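Local structure of putative acyl-CoA dehydrogenase (Burkholderia xenovorans, 5JSC) at residues I216-D221 / L228-F233; A156-S161 / G173-I178; A35-W40 / R95-K100. The protein is a putative flavoprotein of the acyl-CoA dehydrogenase family that binds flavin-adenine dinucleotide in a tetrameric assembly. All blocks are in the same frame, centred on the assembly; numbering follows the deposited sequence.

Contact 1. Residues I216-D221 / L228-F233; sequences IAERID and LARLHF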
loop_
_atom_site.group_PDB
_atom_site.type_symbol
_atom_site.label_atom_id
_atom_site.label_comp_id
_atom_site.label_asym_id
_atom_site.label_seq_id
_atom_site.Cartn_x
_atom_site.Cartn_y
_atom_site.Cartn_z
ATOM N N ILE C 216 24.021 -16.207 32.686
ATOM C CA ILE C 216 23.171 -16.455 31.524
ATOM C C ILE C 216 21.829 -16.927 32.074
ATOM O O ILE C 216 21.665 -18.093 32.440
ATOM C CB ILE C 216 23.788 -17.472 30.564
ATOM C CG1 ILE C 216 25.244 -17.096 30.248
ATOM C CG2 ILE C 216 22.966 -17.550 29.298
ATOM C CD1 ILE C 216 25.421 -15.718 29.604
ATOM N N ALA C 217 20.878 -16.000 32.180
ATOM C CA ALA C 217 19.633 -16.294 32.881
ATOM C C ALA C 217 18.715 -17.178 32.054
ATOM O O ALA C 217 17.943 -17.968 32.614
ATOM C CB ALA C 217 18.923 -14.992 33.249
ATOM N N GLU C 218 18.787 -17.065 30.733
ATOM C CA GLU C 218 17.836 -17.724 29.855
ATOM C C GLU C 218 18.410 -17.713 28.452
ATOM O O GLU C 218 18.964 -16.699 28.024
ATOM C CB GLU C 218 16.482 -16.993 29.892
ATOM C CG GLU C 218 15.416 -17.514 28.965
ATOM C CD GLU C 218 14.205 -16.596 28.920
ATOM O OE1 GLU C 218 14.180 -15.607 29.686
ATOM O OE2 GLU C 218 13.283 -16.860 28.122
ATOM N N ARG C 219 18.297 -18.837 27.753
ATOM C CA ARG C 219 18.565 -18.860 26.322
ATOM C C ARG C 219 17.249 -18.636 25.592
ATOM O O ARG C 219 16.227 -19.239 25.940
ATOM C CB ARG C 219 19.216 -20.177 25.896
ATOM C CG ARG C 219 20.592 -20.430 26.532
ATOM C CD ARG C 219 21.560 -19.275 26.294
ATOM N NE ARG C 219 21.707 -18.974 24.873
ATOM C CZ ARG C 219 22.561 -19.595 24.068
ATOM N NH1 ARG C 219 23.359 -20.542 24.544
ATOM N NH2 ARG C 219 22.618 -19.268 22.785
ATOM N N ILE C 220 17.265 -17.745 24.615
ATOM C CA ILE C 220 16.048 -17.254 23.977
ATOM C C ILE C 220 15.907 -17.896 22.603
ATOM O O ILE C 220 16.857 -17.908 21.813
ATOM C CB ILE C 220 16.072 -15.719 23.870
ATOM C CG1 ILE C 220 16.140 -15.097 25.267
ATOM C CG2 ILE C 220 14.850 -15.210 23.124
ATOM C CD1 ILE C 220 16.412 -13.602 25.256
ATOM N N ASP C 221 14.710 -18.410 22.306
ATOM C CA ASP C 221 14.409 -19.010 21.011
ATOM C C ASP C 221 13.582 -18.040 20.186
ATOM O O ASP C 221 12.545 -17.561 20.654
ATOM C CB ASP C 221 13.636 -20.318 21.180
ATOM C CG ASP C 221 14.410 -21.352 21.954
ATOM O OD1 ASP C 221 15.633 -21.467 21.731
ATOM O OD2 ASP C 221 13.797 -22.043 22.792
ATOM N N LEU C 228 20.984 -16.393 21.351
ATOM C CA LEU C 228 20.410 -15.231 22.017
ATOM C C LEU C 228 20.248 -15.546 23.494
ATOM O O LEU C 228 19.928 -16.679 23.860
ATOM C CB LEU C 228 19.041 -14.851 21.430
ATOM C CG LEU C 228 18.917 -14.058 20.134
ATOM C CD1 LEU C 228 17.464 -14.075 19.682
ATOM C CD2 LEU C 228 19.380 -12.641 20.362
ATOM N N ALA C 229 20.462 -14.544 24.349
ATOM C CA ALA C 229 20.277 -14.808 25.774
ATOM C C ALA C 229 19.792 -13.573 26.518
ATOM O O ALA C 229 19.941 -12.431 26.064
ATOM C CB ALA C 229 21.565 -15.310 26.440
ATOM N N ARG C 230 19.204 -13.837 27.684
ATOM C CA ARG C 230 18.992 -12.831 28.712
ATOM C C ARG C 230 20.157 -12.917 29.686
ATOM O O ARG C 230 20.485 -14.003 30.171
ATOM C CB ARG C 230 17.663 -13.058 29.438
ATOM C CG ARG C 230 17.322 -12.020 30.501
ATOM C CD ARG C 230 15.851 -12.166 30.912
ATOM N NE ARG C 230 15.482 -11.310 32.033
ATOM C CZ ARG C 230 14.238 -10.916 32.306
ATOM N NH1 ARG C 230 13.223 -11.285 31.526
ATOM N NH2 ARG C 230 14.003 -10.139 33.360
ATOM N N LEU C 231 20.801 -11.782 29.936
ATOM C CA LEU C 231 21.922 -11.698 30.858
ATOM C C LEU C 231 21.441 -11.086 32.158
ATOM O O LEU C 231 20.820 -10.023 32.145
ATOM C CB LEU C 231 23.038 -10.831 30.283
ATOM C CG LEU C 231 23.515 -11.126 28.869
ATOM C CD1 LEU C 231 24.604 -10.141 28.509
ATOM C CD2 LEU C 231 24.005 -12.555 28.774
ATOM N N HIS C 232 21.740 -11.736 33.274
ATOM C CA HIS C 232 21.457 -11.168 34.582
ATOM C C HIS C 232 22.769 -10.802 35.259
ATOM O O HIS C 232 23.670 -11.638 35.371
ATOM C CB HIS C 232 20.668 -12.138 35.463
ATOM C CG HIS C 232 20.396 -11.600 36.833
ATOM N ND1 HIS C 232 19.566 -10.522 37.054
ATOM C CD2 HIS C 232 20.865 -11.970 38.047
ATOM C CE1 HIS C 232 19.524 -10.260 38.349
ATOM N NE2 HIS C 232 20.304 -11.125 38.974
ATOM N N PHE C 233 22.875 -9.556 35.701
ATOM C CA PHE C 233 24.062 -9.059 36.382
ATOM C C PHE C 233 23.752 -9.023 37.869
ATOM O O PHE C 233 22.917 -8.228 38.315
ATOM C CB PHE C 233 24.449 -7.676 35.865
ATOM C CG PHE C 233 24.901 -7.668 34.429
ATOM C CD1 PHE C 233 23.983 -7.773 33.396
ATOM C CD2 PHE C 233 26.246 -7.548 34.116
ATOM C CE1 PHE C 233 24.395 -7.760 32.076
ATOM C CE2 PHE C 233 26.673 -7.540 32.797
ATOM C CZ PHE C 233 25.745 -7.641 31.775
HETATM O O HOH W 1 19.471 -19.044 21.763
#
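R219 and A229 face each other as a non-hydrogen-bonded pair of an antiparallel hairpin, and the R219 side chain leaves on the A229 face and bends across to strand 228-233. Its CB lies 4.1 Å from O of L228. Chi1 (-63°) sets CG anti to the carbonyl carbon, and the chain bends at chi2 and chi3. CD rests 4.0 Å from CB of A229, the short methyl letting the arginine chain lie close to the strand. NE then donates to O of L228 at 3.1 Å, almost straight, with that oxygen in the guanidinium plane. Beyond CZ, NH1 forms a salt bridge with D54, while NH2 holds a water weakly. The same L228 oxygen takes N of I220 at 3.0 Å, the two donors coming from opposite faces of its carbonyl plane. At the other end, I216 and L231 lie side by side on the A229 face, CD1 of I216 touching CD2 of L231 at 3.6 Å; branched aliphatic residues suit this apolar patch, which Y187 also covers. N of A217 donates to O of R230 (2.9 Å), whose own N donates to O of E218 (2.9 Å). A217 and E218 thus both face R230, the mark of a classic beta bulge in a middle-domain hairpin.

Contact 2. Residues A156-S161 / G173-I178; sequences AAMTLS and GDKTWI. With FAD (flavin-adenine dinucleotide), chain M.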
loop_
_atom_site.group_PDB
_atom_site.type_symbol
_atom_site.label_atom_id
_atom_site.label_comp_id
_atom_site.label_asym_id
_atom_site.label_seq_id
_atom_site.Cartn_x
_atom_site.Cartn_y
_atom_site.Cartn_z
ATOM N N ALA C 156 17.517 5.539 26.275
ATOM C CA ALA C 156 17.893 6.588 27.210
ATOM C C ALA C 156 17.384 6.313 28.610
ATOM O O ALA C 156 17.911 6.892 29.563
ATOM C CB ALA C 156 17.370 7.945 26.734
ATOM N N ALA C 157 16.376 5.450 28.760
ATOM C CA ALA C 157 15.797 5.143 30.060
ATOM C C ALA C 157 16.208 3.770 30.588
ATOM O O ALA C 157 15.520 3.225 31.458
ATOM C CB ALA C 157 14.272 5.243 29.987
ATOM N N MET C 158 17.307 3.201 30.091
ATOM C CA MET C 158 17.755 1.902 30.582
ATOM C C MET C 158 17.972 1.948 32.091
ATOM O O MET C 158 18.262 3.002 32.665
ATOM C CB MET C 158 19.048 1.481 29.878
ATOM C CG MET C 158 20.261 2.303 30.291
ATOM S SD MET C 158 21.786 1.676 29.559
ATOM C CE MET C 158 21.483 2.068 27.841
ATOM N N THR C 159 17.835 0.784 32.741
ATOM C CA THR C 159 17.930 0.718 34.195
ATOM C C THR C 159 19.025 -0.191 34.733
ATOM O O THR C 159 19.207 -0.236 35.956
ATOM C CB THR C 159 16.592 0.280 34.811
ATOM O OG1 THR C 159 16.266 -1.048 34.382
ATOM C CG2 THR C 159 15.490 1.232 34.405
ATOM N N LEU C 160 19.764 -0.913 33.884
ATOM C CA LEU C 160 20.927 -1.628 34.402
ATOM C C LEU C 160 21.857 -0.623 35.068
ATOM O O LEU C 160 22.238 0.377 34.455
ATOM C CB LEU C 160 21.657 -2.379 33.285
ATOM C CG LEU C 160 22.957 -3.046 33.750
ATOM C CD1 LEU C 160 22.649 -4.306 34.498
ATOM C CD2 LEU C 160 23.878 -3.356 32.588
ATOM N N SER C 161 22.173 -0.850 36.336
ATOM C CA SER C 161 22.941 0.118 37.106
ATOM C C SER C 161 24.413 -0.271 37.192
ATOM O O SER C 161 24.770 -1.450 37.234
ATOM C CB SER C 161 22.370 0.269 38.519
ATOM O OG SER C 161 22.384 -0.967 39.211
ATOM N N GLY C 173 21.277 -5.805 37.267
ATOM C CA GLY C 173 20.101 -5.725 36.424
ATOM C C GLY C 173 20.227 -6.681 35.257
ATOM O O GLY C 173 21.054 -7.593 35.270
ATOM N N ASP C 174 19.414 -6.457 34.228
ATOM C CA ASP C 174 19.288 -7.414 33.135
ATOM C C ASP C 174 19.452 -6.740 31.784
ATOM O O ASP C 174 19.024 -5.599 31.589
ATOM C CB ASP C 174 17.927 -8.135 33.171
ATOM C CG ASP C 174 17.882 -9.261 34.203
ATOM O OD1 ASP C 174 18.418 -9.088 35.306
ATOM O OD2 ASP C 174 17.314 -10.325 33.905
ATOM N N LYS C 175 20.071 -7.460 30.850
ATOM C CA LYS C 175 20.019 -7.159 29.426
ATOM C C LYS C 175 19.347 -8.342 28.752
ATOM O O LYS C 175 19.426 -9.464 29.252
ATOM C CB LYS C 175 21.423 -6.947 28.825
ATOM C CG LYS C 175 22.175 -5.746 29.384
ATOM C CD LYS C 175 21.422 -4.455 29.107
ATOM C CE LYS C 175 22.319 -3.260 29.337
ATOM N NZ LYS C 175 21.592 -1.956 29.182
ATOM N N THR C 176 18.675 -8.115 27.627
ATOM C CA THR C 176 18.063 -9.263 26.975
ATOM C C THR C 176 18.019 -9.066 25.462
ATOM O O THR C 176 18.362 -8.003 24.931
ATOM C CB THR C 176 16.672 -9.564 27.566
ATOM O OG1 THR C 176 16.315 -10.907 27.229
ATOM C CG2 THR C 176 15.601 -8.588 27.041
ATOM N N TRP C 177 17.611 -10.139 24.774
ATOM C CA TRP C 177 17.710 -10.265 23.313
ATOM C C TRP C 177 19.151 -10.139 22.843
ATOM O O TRP C 177 19.408 -9.622 21.755
ATOM C CB TRP C 177 16.847 -9.240 22.554
ATOM C CG TRP C 177 15.473 -9.003 23.122
ATOM C CD1 TRP C 177 15.002 -7.838 23.668
ATOM C CD2 TRP C 177 14.401 -9.946 23.201
ATOM N NE1 TRP C 177 13.696 -8.005 24.091
ATOM C CE2 TRP C 177 13.312 -9.293 23.820
ATOM C CE3 TRP C 177 14.258 -11.285 22.819
ATOM C CZ2 TRP C 177 12.101 -9.935 24.067
ATOM C CZ3 TRP C 177 13.051 -11.919 23.055
ATOM C CH2 TRP C 177 11.990 -11.247 23.678
ATOM N N ILE C 178 20.106 -10.594 23.648
ATOM C CA ILE C 178 21.512 -10.313 23.362
ATOM C C ILE C 178 22.035 -11.360 22.385
ATOM O O ILE C 178 22.150 -12.542 22.726
ATOM C CB ILE C 178 22.354 -10.271 24.643
ATOM C CG1 ILE C 178 21.820 -9.185 25.584
ATOM C CG2 ILE C 178 23.825 -10.018 24.295
ATOM C CD1 ILE C 178 21.574 -7.850 24.894
HETATM P PA FAD M . 9.781 -1.854 22.381
HETATM O O1A FAD M . 10.840 -0.874 22.717
HETATM O O2A FAD M . 8.766 -2.190 23.476
HETATM O O5B FAD M . 9.025 -1.331 21.085
HETATM C C5B FAD M . 7.869 -2.042 20.602
HETATM C C4B FAD M . 7.506 -1.400 19.289
HETATM O O4B FAD M . 7.105 -0.039 19.530
HETATM C C3B FAD M . 8.651 -1.251 18.297
HETATM O O3B FAD M . 8.954 -2.463 17.601
HETATM C C2B FAD M . 8.135 -0.134 17.387
HETATM O O2B FAD M . 7.262 -0.676 16.395
HETATM C C1B FAD M . 7.324 0.733 18.366
HETATM N N9A FAD M . 7.959 1.981 18.774
HETATM C C8A FAD M . 9.166 2.132 19.406
HETATM N N7A FAD M . 9.446 3.368 19.735
HETATM C C5A FAD M . 8.346 4.087 19.283
HETATM C C6A FAD M . 8.020 5.454 19.339
HETATM N N6A FAD M . 8.814 6.388 19.875
HETATM N N1A FAD M . 6.840 5.844 18.804
HETATM C C2A FAD M . 6.053 4.916 18.243
HETATM N N3A FAD M . 6.257 3.598 18.133
HETATM C C4A FAD M . 7.427 3.245 18.681
HETATM N N1 FAD M . 19.499 -5.889 21.456
HETATM C C2 FAD M . 20.780 -5.730 21.915
HETATM O O2 FAD M . 21.067 -4.896 22.791
HETATM N N3 FAD M . 21.781 -6.518 21.411
HETATM C C4 FAD M . 21.631 -7.495 20.447
HETATM O O4 FAD M . 22.581 -8.206 20.129
HETATM C C4X FAD M . 20.296 -7.638 19.946
HETATM N N5 FAD M . 20.062 -8.585 19.080
HETATM C C5X FAD M . 18.743 -8.856 18.750
HETATM C C6 FAD M . 18.468 -9.964 17.951
HETATM C C7 FAD M . 17.159 -10.343 17.676
HETATM C C7M FAD M . 16.906 -11.575 16.845
HETATM C C8 FAD M . 16.095 -9.579 18.193
HETATM C C8M FAD M . 14.659 -9.958 17.922
HETATM C C9 FAD M . 16.368 -8.461 18.974
HETATM C C9A FAD M . 17.680 -8.098 19.264
HETATM N N10 FAD M . 17.987 -7.031 20.135
HETATM C C10 FAD M . 19.284 -6.795 20.520
HETATM C "C1'" FAD M . 16.888 -6.273 20.750
HETATM C "C2'" FAD M . 16.269 -5.239 19.815
HETATM O "O2'" FAD M . 17.169 -4.156 19.587
HETATM C "C3'" FAD M . 14.980 -4.707 20.439
HETATM O "O3'" FAD M . 14.063 -5.791 20.411
HETATM C "C4'" FAD M . 14.384 -3.506 19.706
HETATM O "O4'" FAD M . 15.203 -2.359 19.945
HETATM C "C5'" FAD M . 12.958 -3.231 20.138
HETATM O "O5'" FAD M . 12.957 -3.052 21.570
HETATM P P FAD M . 11.813 -3.862 22.391
HETATM O O1P FAD M . 11.805 -5.305 22.018
HETATM O O2P FAD M . 11.982 -3.580 23.853
HETATM O O3P FAD M . 10.443 -3.216 21.895
HETATM O O HOH W 2 17.697 -3.857 33.707
#
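Beside the FAD pocket, in the middle domain, a loop lays M158 and L160 against strand 168-179, whose far end supplies W177 and I178 to that pocket. L160 does most of the packing: with CG anti to the backbone N (chi1 175°), its two methyls divide the work. CD1 sits over the backbone of G173, 3.4 Å from its N, and CD2 meets CE of K175 at 3.6 Å, the two side chains crossing at about a right angle. Glycine suits 173 twice over, since a CB would press on that methyl and its backbone angles would jam one against the preceding carbonyl. K175 offers methylenes to the leucine while its buried ammonium is met by E148 in a salt bridge and by the carbonyls of L146 and F190; SD of M158 lies 3.7 Å from NZ. A water accepts from N of D174 (3.2 Å) and also hydrogen-bonds OG1 of T159. Farther along, CB of W177 packs 3.5 Å from N10 of FAD, and CD1 of I178 reaches O2 of the flavin at 3.7 Å. Strand 186-192 flanks M158 and L160 through F190, V189 and A191, while F233 of strand 228-233 packs on L160 and K175.

Contact 3. Residues A35-W40 / R95-K100; sequences AGIEAW and RETLAK. With EDO (1,2-ethanediol), chain O.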
loop_
_atom_site.group_PDB
_atom_site.type_symbol
_atom_site.label_atom_id
_atom_site.label_comp_id
_atom_site.label_asym_id
_atom_site.label_seq_id
_atom_site.Cartn_x
_atom_site.Cartn_y
_atom_site.Cartn_z
ATOM N N ALA C 35 33.470 -10.819 -5.303
ATOM C CA ALA C 35 33.739 -12.122 -5.902
ATOM C C ALA C 35 34.343 -13.074 -4.880
ATOM O O ALA C 35 34.007 -14.267 -4.854
ATOM C CB ALA C 35 34.661 -11.966 -7.110
ATOM N N GLY C 36 35.226 -12.559 -4.022
ATOM C CA GLY C 36 35.874 -13.412 -3.043
ATOM C C GLY C 36 34.911 -13.960 -2.010
ATOM O O GLY C 36 34.956 -15.150 -1.682
ATOM N N ILE C 37 34.022 -13.109 -1.485
ATOM C CA ILE C 37 33.105 -13.621 -0.472
ATOM C C ILE C 37 32.069 -14.544 -1.115
ATOM O O ILE C 37 31.656 -15.534 -0.504
ATOM C CB ILE C 37 32.463 -12.473 0.342
ATOM C CG1 ILE C 37 31.612 -13.038 1.482
ATOM C CG2 ILE C 37 31.651 -11.524 -0.533
ATOM C CD1 ILE C 37 32.405 -13.810 2.512
ATOM N N GLU C 38 31.672 -14.277 -2.365
ATOM C CA GLU C 38 30.775 -15.205 -3.056
ATOM C C GLU C 38 31.414 -16.579 -3.218
ATOM O O GLU C 38 30.763 -17.609 -2.985
ATOM C CB GLU C 38 30.364 -14.645 -4.419
ATOM C CG GLU C 38 29.559 -15.620 -5.294
ATOM C CD GLU C 38 28.224 -16.059 -4.688
ATOM O OE1 GLU C 38 27.692 -15.357 -3.803
ATOM O OE2 GLU C 38 27.697 -17.111 -5.117
ATOM N N ALA C 39 32.686 -16.620 -3.628
ATOM C CA ALA C 39 33.372 -17.899 -3.760
ATOM C C ALA C 39 33.488 -18.605 -2.414
ATOM O O ALA C 39 33.348 -19.834 -2.335
ATOM C CB ALA C 39 34.757 -17.695 -4.378
ATOM N N TRP C 40 33.758 -17.848 -1.344
ATOM C CA TRP C 40 33.807 -18.454 -0.018
ATOM C C TRP C 40 32.464 -19.082 0.336
ATOM O O TRP C 40 32.406 -20.210 0.841
ATOM C CB TRP C 40 34.226 -17.413 1.035
ATOM C CG TRP C 40 34.381 -18.023 2.420
ATOM C CD1 TRP C 40 35.532 -18.517 2.975
ATOM C CD2 TRP C 40 33.346 -18.242 3.393
ATOM N NE1 TRP C 40 35.276 -19.019 4.233
ATOM C CE2 TRP C 40 33.943 -18.863 4.511
ATOM C CE3 TRP C 40 31.976 -17.969 3.427
ATOM C CZ2 TRP C 40 33.216 -19.218 5.646
ATOM C CZ3 TRP C 40 31.251 -18.324 4.556
ATOM C CH2 TRP C 40 31.875 -18.942 5.650
ATOM N N ARG C 95 27.919 -8.702 4.355
ATOM C CA ARG C 95 26.631 -9.125 4.905
ATOM C C ARG C 95 25.630 -9.440 3.801
ATOM O O ARG C 95 24.881 -10.425 3.893
ATOM C CB ARG C 95 26.065 -8.055 5.838
ATOM C CG ARG C 95 26.733 -8.000 7.194
ATOM C CD ARG C 95 25.806 -7.326 8.216
ATOM N NE ARG C 95 24.689 -8.193 8.611
ATOM C CZ ARG C 95 23.829 -7.905 9.585
ATOM N NH1 ARG C 95 23.944 -6.766 10.265
ATOM N NH2 ARG C 95 22.859 -8.764 9.891
ATOM N N GLU C 96 25.586 -8.613 2.754
ATOM C CA GLU C 96 24.666 -8.885 1.651
ATOM C C GLU C 96 24.918 -10.265 1.053
ATOM O O GLU C 96 23.984 -11.059 0.875
ATOM C CB GLU C 96 24.785 -7.808 0.573
ATOM C CG GLU C 96 23.817 -8.051 -0.557
ATOM C CD GLU C 96 24.054 -7.181 -1.767
ATOM O OE1 GLU C 96 24.589 -6.065 -1.634
ATOM O OE2 GLU C 96 23.681 -7.618 -2.878
ATOM N N THR C 97 26.182 -10.579 0.752
ATOM C CA THR C 97 26.490 -11.863 0.130
ATOM C C THR C 97 26.258 -13.015 1.095
ATOM O O THR C 97 25.680 -14.040 0.718
ATOM C CB THR C 97 27.931 -11.867 -0.370
ATOM O OG1 THR C 97 28.131 -10.724 -1.205
ATOM C CG2 THR C 97 28.236 -13.141 -1.172
ATOM N N LEU C 98 26.691 -12.868 2.345
ATOM C CA LEU C 98 26.469 -13.936 3.316
ATOM C C LEU C 98 24.982 -14.197 3.511
ATOM O O LEU C 98 24.534 -15.347 3.454
ATOM C CB LEU C 98 27.134 -13.590 4.644
ATOM C CG LEU C 98 28.658 -13.715 4.665
ATOM C CD1 LEU C 98 29.209 -13.015 5.904
ATOM C CD2 LEU C 98 29.096 -15.173 4.621
ATOM N N ALA C 99 24.195 -13.133 3.710
ATOM C CA ALA C 99 22.758 -13.304 3.924
ATOM C C ALA C 99 22.092 -13.966 2.725
ATOM O O ALA C 99 21.151 -14.758 2.884
ATOM C CB ALA C 99 22.105 -11.953 4.208
ATOM N N LYS C 100 22.569 -13.655 1.513
ATOM C CA LYS C 100 22.016 -14.262 0.308
ATOM C C LYS C 100 22.172 -15.781 0.309
ATOM O O LYS C 100 21.419 -16.476 -0.382
ATOM C CB LYS C 100 22.694 -13.646 -0.924
ATOM C CG LYS C 100 22.108 -14.077 -2.263
ATOM C CD LYS C 100 22.623 -13.212 -3.404
ATOM C CE LYS C 100 24.120 -13.341 -3.580
ATOM N NZ LYS C 100 24.614 -12.502 -4.716
HETATM C C1 EDO O . 24.935 -4.376 -4.723
HETATM O O1 EDO O . 23.800 -4.865 -4.011
HETATM C C2 EDO O . 26.010 -5.450 -4.780
HETATM O O2 EDO O . 25.414 -6.720 -5.057
HETATM O O HOH W 3 27.184 -12.958 -4.859
#
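Within the helical N-terminal domain, helices 28-44 and 88-101 pack side by side, their short segments running nearly parallel at 23° with axes 9.4 Å apart. I37 and T97 fill the middle, sliding past each other in opposite directions: CG2 of I37 lies 3.7 Å from both CB and OG1 of T97. Threonine is small enough for so close a fit, and its hydroxyl is satisfied by the carbonyl of L93, one turn back in its own helix. With CG anti to the backbone N (chi1 -176°), the W40 ring is carried to L98, CZ3 meeting CD2 at 3.8 Å, and W69 meets it edge-to-face; CD2 of L98 also touches CD1 of I37, more loosely. This is ordinary helix packing in the alpha-helical part of the acyl-CoA dehydrogenase fold, with an apolar seam bordered by charge. On the polar border, E38 bends at chi2, and OE1 comes 3.5 Å from CG2 of T97. A water joins it to K100, donating to OE1 at 2.7 Å and accepting from NZ at 2.6 Å; the two charged groups themselves stay beyond salt-bridge range. OE1 is also hydrogen-bonded to NE2 of H101, and OE2 forms a salt bridge with R42.

How the contacts relate
Along the chain the order is contact 3, contact 2, contact 1, each closing before the next opens. Contacts 1 and 2 share the middle domain and one antiparallel sheet, where strands 228-233 and 168-179 are neighbours; their centres lie 12 Å apart. They touch directly: H232 probably hydrogen-bonds D174, F233 N probably does so with G173 O, and I220 packs on T176. L228 from contact 1 and W177 and I178 from contact 2 all line the FAD pocket, which R287 and G359 of the second subunit help complete. Contact 3 packs N-terminal helices across the chain's centre from contact 2; its centre is 30 Å from contact 1's and 34 Å from contact 2's.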